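PDB 6ZHK: adenosylmethionine-8-amino-7-oxononanoate aminotransferase from Methanocaldococcus jannaschii, which probably transfers the amino group of S-adenosyl-L-methionine to 7-keto-8-aminopelargonic acid in biotin biosynthesis, with pyridoxal 5'-phosphate as cofactor. Local coordinates for residues K147-K152 and S219-H224; E252-A257 and V263-D268; I130-Q135 and A311-T316. All coordinates share one frame; numbering follows the deposited sequence.

Contact 1 (K147-K152 and S219-H224)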
# COMPACT_ATOMS: atom_id res chain seq x y z
N LYS A 147 -19.60 -7.97 -11.60
CA LYS A 147 -18.85 -9.20 -11.41
C LYS A 147 -17.57 -9.13 -12.23
O LYS A 147 -17.33 -8.16 -12.96
CB LYS A 147 -19.71 -10.43 -11.73
CG LYS A 147 -20.80 -10.72 -10.69
CD LYS A 147 -21.56 -12.02 -10.92
CE LYS A 147 -22.28 -12.56 -9.70
NZ LYS A 147 -23.19 -11.54 -9.11
N PHE A 148 -16.71 -10.10 -12.00
CA PHE A 148 -15.46 -10.13 -12.73
C PHE A 148 -15.20 -11.57 -13.16
O PHE A 148 -15.85 -12.49 -12.67
CB PHE A 148 -14.32 -9.66 -11.84
CG PHE A 148 -14.13 -10.59 -10.70
CD1 PHE A 148 -14.82 -10.40 -9.51
CD2 PHE A 148 -13.31 -11.72 -10.84
CE1 PHE A 148 -14.70 -11.32 -8.50
CE2 PHE A 148 -13.17 -12.63 -9.81
CZ PHE A 148 -13.87 -12.41 -8.63
N ILE A 149 -14.26 -11.73 -14.07
CA ILE A 149 -13.78 -13.05 -14.43
C ILE A 149 -12.28 -13.09 -14.17
O ILE A 149 -11.51 -12.19 -14.56
CB ILE A 149 -14.02 -13.28 -15.94
CG1 ILE A 149 -15.51 -13.49 -16.23
CG2 ILE A 149 -13.23 -14.54 -16.32
CD1 ILE A 149 -15.87 -13.50 -17.72
N SER A 150 -11.84 -14.18 -13.55
CA SER A 150 -10.42 -14.40 -13.37
C SER A 150 -10.18 -15.92 -13.46
O SER A 150 -10.98 -16.63 -14.09
CB SER A 150 -10.06 -13.81 -12.05
OG SER A 150 -8.66 -13.90 -11.85
N VAL A 151 -9.08 -16.40 -12.87
CA VAL A 151 -8.74 -17.83 -12.88
C VAL A 151 -8.49 -18.36 -11.49
O VAL A 151 -8.03 -17.64 -10.61
CB VAL A 151 -7.55 -18.16 -13.81
CG1 VAL A 151 -7.93 -17.97 -15.26
CG2 VAL A 151 -6.27 -17.40 -13.45
N LYS A 152 -8.83 -19.64 -11.31
CA LYS A 152 -8.49 -20.33 -10.07
C LYS A 152 -6.96 -20.34 -9.93
O LYS A 152 -6.24 -20.50 -10.94
CB LYS A 152 -9.03 -21.74 -10.13
CG LYS A 152 -10.56 -21.87 -10.00
CD LYS A 152 -11.03 -23.27 -10.38
CE LYS A 152 -12.45 -23.28 -10.91
NZ LYS A 152 -13.11 -24.59 -10.73
N SER A 219 -15.64 -18.79 -23.54
CA SER A 219 -17.05 -19.10 -23.34
C SER A 219 -17.57 -18.36 -22.11
O SER A 219 -18.71 -17.89 -22.13
CB SER A 219 -17.27 -20.61 -23.18
OG SER A 219 -16.97 -21.23 -24.43
N LEU A 220 -16.80 -18.33 -21.03
CA LEU A 220 -17.25 -17.62 -19.84
C LEU A 220 -17.35 -16.11 -20.12
O LEU A 220 -18.31 -15.49 -19.70
CB LEU A 220 -16.23 -17.90 -18.76
CG LEU A 220 -16.65 -17.89 -17.30
CD1 LEU A 220 -17.56 -19.08 -16.99
CD2 LEU A 220 -15.39 -17.99 -16.47
N ILE A 221 -16.37 -15.52 -20.85
CA ILE A 221 -16.44 -14.12 -21.24
C ILE A 221 -17.70 -13.85 -22.07
O ILE A 221 -18.44 -12.89 -21.83
CB ILE A 221 -15.13 -13.65 -21.92
CG1 ILE A 221 -13.98 -13.73 -20.91
CG2 ILE A 221 -15.31 -12.24 -22.53
CD1 ILE A 221 -12.57 -13.62 -21.54
N GLU A 222 -17.95 -14.72 -23.06
CA GLU A 222 -19.12 -14.55 -23.90
C GLU A 222 -20.40 -14.66 -23.07
O GLU A 222 -21.33 -13.89 -23.27
CB GLU A 222 -19.12 -15.61 -25.00
CG GLU A 222 -17.99 -15.42 -25.99
CD GLU A 222 -17.79 -16.56 -26.96
OE1 GLU A 222 -18.16 -17.72 -26.61
OE2 GLU A 222 -17.25 -16.30 -28.05
N LYS A 223 -20.46 -15.60 -22.17
CA LYS A 223 -21.65 -15.82 -21.37
C LYS A 223 -21.91 -14.67 -20.39
O LYS A 223 -23.05 -14.25 -20.29
CB LYS A 223 -21.57 -17.13 -20.57
CG LYS A 223 -22.82 -17.46 -19.75
CD LYS A 223 -22.58 -18.75 -19.01
CE LYS A 223 -23.80 -19.42 -18.42
NZ LYS A 223 -23.39 -20.73 -17.86
N HIS A 224 -20.87 -14.12 -19.75
CA HIS A 224 -21.11 -13.21 -18.63
C HIS A 224 -20.74 -11.75 -18.95
O HIS A 224 -20.80 -10.92 -18.06
CB HIS A 224 -20.35 -13.69 -17.40
CG HIS A 224 -20.85 -15.02 -16.95
ND1 HIS A 224 -22.14 -15.18 -16.44
CD2 HIS A 224 -20.25 -16.23 -16.90
CE1 HIS A 224 -22.32 -16.44 -16.11
NE2 HIS A 224 -21.17 -17.12 -16.36
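Within the two segments, I149 alone of 147-152 touches 219-224, meeting L220, I221 and H224. The setting is a beta-alpha-beta crossover of the large domain of a fold type I aminotransferase. Strands 183-185 and 228-234 run parallel on the two sides of strand 147-151, and helix 211-224, which lies between them in sequence, packs over the middle strand. Its short segment runs almost exactly antiparallel to that strand, at 176°, with 9.7 Å between the axes.

The two branches of I149 divide the work. CG1 stands opposite the carbonyl carbon (chi1 -72°) and the chain continues extended (chi2 170°), which places CD1 against the helix backbone. There it lies 3.6 Å from I221 CA and 3.7 Å from I221 CG1, the two isoleucine side chains crossing at about a right angle. The other branch, CG2, lies 4.1 Å from L220 CD2, and here the side chains slide past each other in opposite directions. At the end of the helix, H224 CB completes the patch at a longer distance. All these contacts are apolar, and no hydrogen bond links the two segments.

In the second shell, V231 of the adjoining strand packs against both I149 and I221. The H224 ring has L220 CG at its edge and K223 CG over one face, stacks with Y183, and is hydrogen-bonded through ND1 to E227. S150 turns its CB away from the helix, and its OG is hydrogen-bonded to V165 O and to I232 O of the neighbouring strand. The I149 methyl also touches the helix backbone: CD1 is 3.7 Å from L220 O, the same oxygen that accepts the 2.9 Å hydrogen bond from H224 N.

Contact 2 (E252-A257 and V263-D268)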
# COMPACT_ATOMS: atom_id res chain seq x y z
N GLU A 252 -3.38 -13.77 -25.47
CA GLU A 252 -3.84 -13.16 -26.71
C GLU A 252 -5.29 -13.52 -26.99
O GLU A 252 -6.02 -12.66 -27.41
CB GLU A 252 -2.96 -13.57 -27.91
CG GLU A 252 -1.51 -13.11 -27.77
CD GLU A 252 -0.51 -14.07 -27.12
OE1 GLU A 252 -0.85 -14.85 -26.20
OE2 GLU A 252 0.65 -14.02 -27.53
N GLY A 253 -5.70 -14.78 -26.84
CA GLY A 253 -7.09 -15.14 -27.13
C GLY A 253 -8.05 -14.52 -26.11
O GLY A 253 -9.16 -14.10 -26.45
N VAL A 254 -7.62 -14.42 -24.85
CA VAL A 254 -8.49 -13.77 -23.86
C VAL A 254 -8.64 -12.28 -24.21
O VAL A 254 -9.73 -11.73 -24.24
CB VAL A 254 -7.95 -13.96 -22.43
CG1 VAL A 254 -8.68 -13.04 -21.46
CG2 VAL A 254 -8.00 -15.41 -21.98
N ALA A 255 -7.54 -11.61 -24.48
CA ALA A 255 -7.61 -10.21 -24.87
C ALA A 255 -8.53 -10.02 -26.06
O ALA A 255 -9.28 -9.05 -26.14
CB ALA A 255 -6.21 -9.70 -25.14
N LYS A 256 -8.45 -10.92 -27.05
CA LYS A 256 -9.26 -10.71 -28.24
C LYS A 256 -10.73 -10.87 -27.84
O LYS A 256 -11.57 -10.11 -28.29
CB LYS A 256 -8.86 -11.74 -29.30
CG LYS A 256 -9.72 -11.83 -30.56
CD LYS A 256 -9.08 -12.85 -31.50
CE LYS A 256 -9.52 -12.84 -32.96
NZ LYS A 256 -10.85 -13.45 -33.11
N ALA A 257 -11.01 -11.86 -26.99
CA ALA A 257 -12.37 -12.10 -26.51
C ALA A 257 -12.88 -10.89 -25.71
O ALA A 257 -14.04 -10.51 -25.87
CB ALA A 257 -12.41 -13.37 -25.70
N VAL A 263 -15.47 -6.06 -22.87
CA VAL A 263 -15.06 -6.16 -21.47
C VAL A 263 -13.64 -5.59 -21.28
O VAL A 263 -12.76 -5.88 -22.05
CB VAL A 263 -15.14 -7.61 -20.97
CG1 VAL A 263 -14.60 -7.78 -19.51
CG2 VAL A 263 -16.53 -8.22 -21.17
N ILE A 264 -13.39 -4.83 -20.20
CA ILE A 264 -12.04 -4.35 -19.83
C ILE A 264 -11.15 -5.55 -19.46
O ILE A 264 -11.55 -6.46 -18.72
CB ILE A 264 -12.10 -3.33 -18.67
CG1 ILE A 264 -12.44 -1.93 -19.19
CG2 ILE A 264 -10.76 -3.29 -17.93
CD1 ILE A 264 -12.83 -0.97 -18.06
N PHE A 265 -9.90 -5.51 -20.00
CA PHE A 265 -8.94 -6.55 -19.67
C PHE A 265 -7.83 -5.91 -18.85
O PHE A 265 -7.20 -4.94 -19.30
CB PHE A 265 -8.35 -7.20 -20.94
CG PHE A 265 -7.32 -8.28 -20.69
CD1 PHE A 265 -7.44 -9.15 -19.60
CD2 PHE A 265 -6.23 -8.45 -21.53
CE1 PHE A 265 -6.50 -10.14 -19.36
CE2 PHE A 265 -5.27 -9.44 -21.28
CZ PHE A 265 -5.42 -10.29 -20.20
N ILE A 266 -7.62 -6.42 -17.60
CA ILE A 266 -6.59 -5.92 -16.73
C ILE A 266 -5.46 -6.93 -16.71
O ILE A 266 -5.72 -8.09 -16.43
CB ILE A 266 -7.17 -5.77 -15.30
CG1 ILE A 266 -8.39 -4.84 -15.34
CG2 ILE A 266 -6.03 -5.31 -14.39
CD1 ILE A 266 -8.95 -4.58 -13.89
N LEU A 267 -4.23 -6.50 -16.99
CA LEU A 267 -3.11 -7.44 -16.89
C LEU A 267 -2.26 -7.01 -15.71
O LEU A 267 -1.80 -5.86 -15.61
CB LEU A 267 -2.29 -7.43 -18.18
CG LEU A 267 -1.31 -8.59 -18.37
CD1 LEU A 267 -2.10 -9.88 -18.59
CD2 LEU A 267 -0.38 -8.32 -19.58
N ASP A 268 -2.07 -7.97 -14.78
CA ASP A 268 -1.27 -7.70 -13.61
C ASP A 268 0.19 -8.12 -13.89
O ASP A 268 0.51 -9.30 -13.81
CB ASP A 268 -1.85 -8.46 -12.41
CG ASP A 268 -0.99 -8.34 -11.16
OD1 ASP A 268 0.10 -7.74 -11.26
OD2 ASP A 268 -1.47 -8.80 -10.10
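V254 opens the contact by setting its CG1 methyl over one face of the F265 ring. The methyl stands 4.2 Å above the ring plane but is offset toward the rim, so that CE1 is the ring atom nearest to it. The placement follows from V254 CG1 lying anti to the backbone N (chi1 168°), and the two side chains cross at about a right angle. Around the same valine, L214, M217 and I221 of helix 211-224 pack together with V231 and L233 of strand 228-234, which closes it into the interior.

One residue on, A255 brings its CB obliquely to the ring, 3.8 Å from F265 CD2 and 4.0 Å from F265 CE2. Its main chain is close too, A255 CA lying 4.0 Å from F265 CD2. Helix 250-261 belongs to a beta-alpha-beta unit: it follows strand 228-234 and turns back into the parallel neighbour 265-268. F265 lies on that strand, its CG anti to the backbone N (chi1 179°), which extends the ring to V254 and A255, and its N is bonded to D295 OD2. Three residues further, D268, a predicted pyridoxal 5'-phosphate ligand, bonds through OD2 to H156 ND1.

Contact 3 (I130-Q135 and A311-T316)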
# COMPACT_ATOMS: atom_id res chain seq x y z
N ILE A 130 -9.29 -2.35 -10.42
CA ILE A 130 -10.64 -2.85 -10.20
C ILE A 130 -11.61 -1.66 -10.17
O ILE A 130 -12.68 -1.72 -10.78
CB ILE A 130 -10.70 -3.71 -8.89
CG1 ILE A 130 -10.11 -5.10 -9.12
CG2 ILE A 130 -12.10 -3.79 -8.27
CD1 ILE A 130 -9.87 -5.84 -7.76
N LYS A 131 -11.27 -0.62 -9.38
CA LYS A 131 -12.19 0.48 -9.14
C LYS A 131 -12.37 1.30 -10.39
O LYS A 131 -13.48 1.72 -10.69
CB LYS A 131 -11.79 1.33 -7.93
CG LYS A 131 -11.78 0.56 -6.60
CD LYS A 131 -11.31 1.44 -5.47
CE LYS A 131 -11.94 2.84 -5.44
NZ LYS A 131 -11.51 3.58 -4.22
N MET A 132 -11.29 1.46 -11.18
CA MET A 132 -11.38 2.21 -12.42
C MET A 132 -12.32 1.47 -13.37
O MET A 132 -13.15 2.12 -14.00
CB MET A 132 -9.97 2.28 -13.07
CG MET A 132 -9.06 3.28 -12.36
SD MET A 132 -7.46 3.09 -13.13
CE MET A 132 -6.59 4.52 -12.47
N ALA A 133 -12.18 0.14 -13.46
CA ALA A 133 -12.93 -0.67 -14.42
C ALA A 133 -14.41 -0.61 -14.01
O ALA A 133 -15.25 -0.29 -14.82
CB ALA A 133 -12.43 -2.11 -14.48
N TYR A 134 -14.66 -0.74 -12.70
CA TYR A 134 -16.02 -0.75 -12.18
C TYR A 134 -16.67 0.60 -12.48
O TYR A 134 -17.82 0.68 -12.99
CB TYR A 134 -16.06 -1.06 -10.68
CG TYR A 134 -17.50 -1.06 -10.17
CD1 TYR A 134 -18.31 -2.17 -10.37
CD2 TYR A 134 -18.06 0.07 -9.57
CE1 TYR A 134 -19.65 -2.18 -9.96
CE2 TYR A 134 -19.39 0.09 -9.21
CZ TYR A 134 -20.17 -1.03 -9.38
OH TYR A 134 -21.50 -1.02 -9.01
N GLN A 135 -15.96 1.66 -12.09
CA GLN A 135 -16.56 2.99 -12.19
C GLN A 135 -16.62 3.47 -13.64
O GLN A 135 -17.56 4.17 -14.01
CB GLN A 135 -15.93 3.98 -11.23
CG GLN A 135 -16.62 5.35 -11.31
CD GLN A 135 -16.18 6.22 -10.17
OE1 GLN A 135 -15.14 5.99 -9.55
NE2 GLN A 135 -16.89 7.32 -10.02
N ALA A 311 4.22 1.38 -6.98
CA ALA A 311 3.44 0.67 -7.97
C ALA A 311 2.76 1.67 -8.90
O ALA A 311 2.73 2.87 -8.63
CB ALA A 311 2.51 -0.28 -7.30
N ALA A 312 2.28 1.18 -10.05
CA ALA A 312 1.55 2.04 -10.99
C ALA A 312 0.44 1.26 -11.68
O ALA A 312 0.57 0.05 -11.95
CB ALA A 312 2.54 2.54 -12.03
N THR A 313 -0.66 1.96 -11.97
CA THR A 313 -1.70 1.37 -12.80
C THR A 313 -1.80 2.23 -14.06
O THR A 313 -2.07 3.42 -13.98
CB THR A 313 -3.05 1.44 -12.03
OG1 THR A 313 -2.85 0.81 -10.75
CG2 THR A 313 -4.17 0.77 -12.80
N LEU A 314 -1.51 1.65 -15.21
CA LEU A 314 -1.56 2.41 -16.44
C LEU A 314 -2.85 2.06 -17.20
O LEU A 314 -3.24 0.90 -17.26
CB LEU A 314 -0.33 1.99 -17.28
CG LEU A 314 0.89 2.85 -17.03
CD1 LEU A 314 1.49 2.63 -15.63
CD2 LEU A 314 1.89 2.80 -18.19
N THR A 315 -3.47 3.07 -17.85
CA THR A 315 -4.72 2.86 -18.58
C THR A 315 -4.66 3.59 -19.94
O THR A 315 -3.73 4.38 -20.22
CB THR A 315 -5.95 3.37 -17.81
OG1 THR A 315 -5.97 4.79 -17.92
CG2 THR A 315 -5.90 3.11 -16.32
N THR A 316 -5.67 3.29 -20.75
CA THR A 316 -5.97 3.90 -22.03
C THR A 316 -6.61 5.25 -21.78
O THR A 316 -7.07 5.51 -20.67
CB THR A 316 -6.93 3.03 -22.84
OG1 THR A 316 -8.13 2.95 -22.05
CG2 THR A 316 -6.33 1.66 -23.11
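M132 reaches out from helix 122-140 to the methyls of T313 and T315, two alternate residues of strand 311-315. Its CG is opposite the carbonyl carbon (chi1 -76°) and the chain is extended beyond, which delivers SD to the strand. SD lies 3.6 Å from T315 CG2 and 4.0 Å from T313 CG2, while M132 CE follows at 4.2 Å from T315 CG2. M132 meets T313 tip to tip but passes T315 at a slant.

The threonines differ in rotation. T313 turns CG2 anti to its backbone N and hydrogen-bonds through OG1 to A125 O. In T315 OG1 lies between the backbone N and the carbonyl carbon (chi1 76°), donating to T316 O at 3.0 Å, with a C=O...donor angle of 129° and the donor tilted off the carbonyl plane. A serine here would keep that hydroxyl but would probably leave M132 SD without its nearest strand neighbour and the sulfur end freer to turn.

F117 and L333 also pack on M132, and W22 of the second subunit on T315. Helix 122-140, which begins at the predicted cofactor residues G122 and A123, packed on the sheet's single antiparallel strand is characteristic of the fold type I large domain.

All three contacts fasten helices to one seven-stranded sheet, but at different depths. In contacts 2 and 3 every touching residue is buried, and their centres lie about 18 and 17 Å from the chain centre, whereas contact 1, its centre about 22 Å from the same point, is only partly buried. Contacts 1 and 2 share a sheet face and touch directly, I221 CD1 lying 3.9 Å from V254 CG1. Contact 3 uses the opposite face: I264, beside F265, points there and brings its CD1 3.7 Å from A133 CA. The chemistry differs as well: aliphatic packing in contact 1, methyls against an aromatic ring in contact 2, and a thioether against threonine methyls near the subunit interface in contact 3.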